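Local coordinates for Di-haem cytochrome c peroxidase family protein (PDB 6NX0) that carries two covalently bound c-type hemes, reaches an atypically stable bis-Fe(IV) state and probably acts as a peroxidase, at residues E200-P205 with R247-L252. Residues are numbered along the deposited sequence; the frame is centred on the assembly and turned at random.
Sequences EQLRGP and RMVRVL. With HEC (heme c), chain B.
Leu-202 and Arg-203 of 200-205 meet helix 245-260 through Val-249 and Leu-252, in van der Waals contact that sets methyls against a methyl, a CB, a backbone carbonyl and a guanidinium face. Leu-202, where the chain passes from helix 198-201 to helix 203-207, sends CD2 to the backbone O of Leu-252 (3.7 Å) and its other methyl, CD1, towards CG1 of Val-249 (4.4 Å). Its chi1 of 49° places the branch point CG between the backbone N and the carbonyl carbon, and chi2 of 55° turns CD1 to Val-249 and CD2 to Leu-252, about one turn further on. Leu-252 also packs on Leu-220 and Ile-224 of helix 217-225.

Arg-203 adds a flat group. Its chain runs extended from CG to NE and crosses Val-249 at about a right angle, laying one guanidinium face on CG1, which sits over the centre with CZ 3.6 Å away. NH2 of the same guanidinium forms a salt bridge with Glu-246, also on helix 245-260.

Gln-201 and Pro-205 face the heme whose iron has His-126 as axial residue. The amide of Gln-201 lies close over the porphyrin, and NE2 donates a weak 2.8 Å bond to a water. That water ligates the iron at 2.2 Å. Pro-205 CB approaches CHC of the porphyrin to 3.5 Å.

The Arg-203 guanidinium thus serves twice, its face for dispersion with Val-249 and its NH2 for an ionic tie to the same helix, while neighbouring Gln-201 turns to the heme.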
loop_
_atom_site.group_PDB
_atom_site.type_symbol
_atom_site.label_atom_id
_atom_site.label_comp_id
_atom_site.label_asym_id
_atom_site.label_seq_id
_atom_site.Cartn_x
_atom_site.Cartn_y
_atom_site.Cartn_z
ATOM N N GLU A 200 -8.828 12.382 -3.542
ATOM C CA GLU A 200 -9.032 11.817 -4.870
ATOM C C GLU A 200 -9.151 10.295 -4.840
ATOM O O GLU A 200 -9.863 9.710 -5.668
ATOM C CB GLU A 200 -7.873 12.228 -5.786
ATOM C CG GLU A 200 -7.938 11.642 -7.184
ATOM C CD GLU A 200 -6.711 11.957 -8.054
ATOM O OE1 GLU A 200 -5.794 12.680 -7.591
ATOM O OE2 GLU A 200 -6.679 11.484 -9.211
ATOM N N GLN A 201 -8.451 9.649 -3.912
ATOM C CA GLN A 201 -8.410 8.189 -3.869
ATOM C C GLN A 201 -9.804 7.582 -3.778
ATOM O O GLN A 201 -10.063 6.538 -4.384
ATOM C CB GLN A 201 -7.554 7.745 -2.680
ATOM C CG GLN A 201 -7.366 6.228 -2.536
ATOM C CD GLN A 201 -8.563 5.543 -1.933
ATOM O OE1 GLN A 201 -9.316 6.139 -1.160
ATOM N NE2 GLN A 201 -8.759 4.279 -2.294
ATOM N N LEU A 202 -10.693 8.166 -2.977
ATOM C CA LEU A 202 -11.891 7.380 -2.684
ATOM C C LEU A 202 -12.846 7.307 -3.866
ATOM O O LEU A 202 -13.762 6.481 -3.841
ATOM C CB LEU A 202 -12.599 7.869 -1.415
ATOM C CG LEU A 202 -12.914 9.326 -1.172
ATOM C CD1 LEU A 202 -13.696 9.923 -2.290
ATOM C CD2 LEU A 202 -13.713 9.405 0.143
ATOM N N ARG A 203 -12.607 8.064 -4.934
ATOM C CA ARG A 203 -13.358 7.836 -6.161
ATOM C C ARG A 203 -13.215 6.399 -6.647
ATOM O O ARG A 203 -14.142 5.845 -7.245
ATOM C CB ARG A 203 -12.871 8.799 -7.240
ATOM C CG ARG A 203 -13.031 10.251 -6.872
ATOM C CD ARG A 203 -12.438 11.146 -7.956
ATOM N NE ARG A 203 -13.015 12.488 -7.929
ATOM C CZ ARG A 203 -14.157 12.819 -8.529
ATOM N NH1 ARG A 203 -14.850 11.914 -9.213
ATOM N NH2 ARG A 203 -14.613 14.058 -8.435
ATOM N N GLY A 204 -12.052 5.798 -6.451
ATOM C CA GLY A 204 -11.818 4.441 -6.879
ATOM C C GLY A 204 -12.809 3.448 -6.305
ATOM O O GLY A 204 -13.651 2.902 -7.024
ATOM N N PRO A 205 -12.727 3.187 -4.992
ATOM C CA PRO A 205 -13.630 2.180 -4.409
ATOM C C PRO A 205 -15.100 2.527 -4.543
ATOM O O PRO A 205 -15.917 1.627 -4.748
ATOM C CB PRO A 205 -13.195 2.134 -2.936
ATOM C CG PRO A 205 -12.415 3.393 -2.708
ATOM C CD PRO A 205 -11.725 3.643 -4.010
ATOM N N ARG A 247 -19.294 18.024 -6.137
ATOM C CA ARG A 247 -19.108 18.607 -4.812
ATOM C C ARG A 247 -19.283 17.545 -3.723
ATOM O O ARG A 247 -18.498 17.478 -2.760
ATOM C CB ARG A 247 -20.097 19.760 -4.642
ATOM C CG ARG A 247 -20.159 20.390 -3.276
ATOM C CD ARG A 247 -18.936 21.174 -2.939
ATOM N NE ARG A 247 -19.127 21.880 -1.675
ATOM C CZ ARG A 247 -18.138 22.362 -0.935
ATOM N NH1 ARG A 247 -16.873 22.221 -1.322
ATOM N NH2 ARG A 247 -18.421 22.970 0.212
ATOM N N MET A 248 -20.294 16.695 -3.861
ATOM C CA MET A 248 -20.467 15.610 -2.896
ATOM C C MET A 248 -19.208 14.759 -2.808
ATOM O O MET A 248 -18.727 14.448 -1.713
ATOM C CB MET A 248 -21.680 14.756 -3.266
ATOM C CG MET A 248 -21.901 13.505 -2.376
ATOM S SD MET A 248 -22.112 13.857 -0.613
ATOM C CE MET A 248 -23.876 14.156 -0.558
ATOM N N VAL A 249 -18.663 14.355 -3.954
ATOM C CA VAL A 249 -17.472 13.504 -3.925
ATOM C C VAL A 249 -16.303 14.252 -3.296
ATOM O O VAL A 249 -15.530 13.687 -2.507
ATOM C CB VAL A 249 -17.133 13.005 -5.349
ATOM C CG1 VAL A 249 -15.807 12.234 -5.354
ATOM C CG2 VAL A 249 -18.244 12.141 -5.883
ATOM N N ARG A 250 -16.157 15.536 -3.618
ATOM C CA ARG A 250 -15.047 16.298 -3.075
ATOM C C ARG A 250 -15.137 16.403 -1.561
ATOM O O ARG A 250 -14.126 16.275 -0.876
ATOM C CB ARG A 250 -14.982 17.692 -3.694
ATOM C CG ARG A 250 -14.417 17.666 -5.121
ATOM C CD ARG A 250 -13.985 19.048 -5.585
ATOM N NE ARG A 250 -15.066 20.019 -5.471
ATOM C CZ ARG A 250 -15.985 20.242 -6.407
ATOM N NH1 ARG A 250 -15.967 19.564 -7.547
ATOM N NH2 ARG A 250 -16.932 21.144 -6.195
ATOM N N VAL A 251 -16.329 16.631 -1.013
ATOM C CA VAL A 251 -16.376 16.834 0.434
ATOM C C VAL A 251 -16.304 15.503 1.175
ATOM O O VAL A 251 -15.790 15.459 2.297
ATOM C CB VAL A 251 -17.597 17.672 0.859
ATOM C CG1 VAL A 251 -17.579 19.009 0.139
ATOM C CG2 VAL A 251 -18.889 16.931 0.653
ATOM N N LEU A 252 -16.766 14.401 0.569
ATOM C CA LEU A 252 -16.474 13.072 1.116
ATOM C C LEU A 252 -14.973 12.880 1.244
ATOM O O LEU A 252 -14.475 12.398 2.267
ATOM C CB LEU A 252 -17.066 11.981 0.221
ATOM C CG LEU A 252 -18.588 11.782 0.231
ATOM C CD1 LEU A 252 -19.040 10.764 -0.827
ATOM C CD2 LEU A 252 -19.036 11.372 1.608
HETATM FE FE HEC B . -9.559 0.877 -0.129
HETATM C CHA HEC B . -6.369 1.136 -1.457
HETATM C CHB HEC B . -9.222 3.963 1.246
HETATM C CHC HEC B . -12.960 1.060 0.346
HETATM C CHD HEC B . -9.982 -2.181 -1.658
HETATM N NA HEC B . -8.048 2.230 -0.039
HETATM C C1A HEC B . -6.825 2.167 -0.677
HETATM C C2A HEC B . -6.071 3.342 -0.337
HETATM C C3A HEC B . -6.825 4.068 0.501
HETATM C C4A HEC B . -8.113 3.436 0.627
HETATM C CMA HEC B . -6.500 5.448 1.061
HETATM C CAA HEC B . -4.662 3.672 -0.862
HETATM C CBA HEC B . -3.611 3.222 0.138
HETATM C CGA HEC B . -2.201 3.367 -0.373
HETATM O O1A HEC B . -1.283 3.173 0.478
HETATM O O2A HEC B . -2.003 3.525 -1.617
HETATM N NB HEC B . -10.862 2.241 0.618
HETATM C C1B HEC B . -10.502 3.484 1.121
HETATM C C2B HEC B . -11.702 4.154 1.545
HETATM C C3B HEC B . -12.754 3.403 1.204
HETATM C C4B HEC B . -12.237 2.174 0.653
HETATM C CMB HEC B . -11.719 5.540 2.198
HETATM C CAB HEC B . -14.253 3.662 1.460
HETATM C CBB HEC B . -14.722 4.866 0.605
HETATM N NC HEC B . -11.144 -0.331 -0.550
HETATM C C1C HEC B . -12.468 -0.077 -0.216
HETATM C C2C HEC B . -13.192 -1.315 -0.401
HETATM C C3C HEC B . -12.383 -2.241 -0.922
HETATM C C4C HEC B . -11.080 -1.622 -1.057
HETATM C CMC HEC B . -14.642 -1.534 0.060
HETATM C CAC HEC B . -12.619 -3.761 -0.965
HETATM C CBC HEC B . -13.711 -4.139 -1.975
HETATM N ND HEC B . -8.378 -0.309 -1.278
HETATM C C1D HEC B . -8.762 -1.566 -1.787
HETATM C C2D HEC B . -7.696 -2.054 -2.623
HETATM C C3D HEC B . -6.629 -1.018 -2.617
HETATM C C4D HEC B . -7.106 0.034 -1.761
HETATM C CMD HEC B . -7.731 -3.322 -3.453
HETATM C CAD HEC B . -5.301 -1.047 -3.396
HETATM C CBD HEC B . -5.647 -0.797 -4.846
HETATM C CGD HEC B . -4.447 -0.410 -5.693
HETATM O O1D HEC B . -3.323 -0.357 -5.147
HETATM O O2D HEC B . -4.669 -0.247 -6.926
HETATM O O HOH W 1 -9.939 1.697 -2.123
#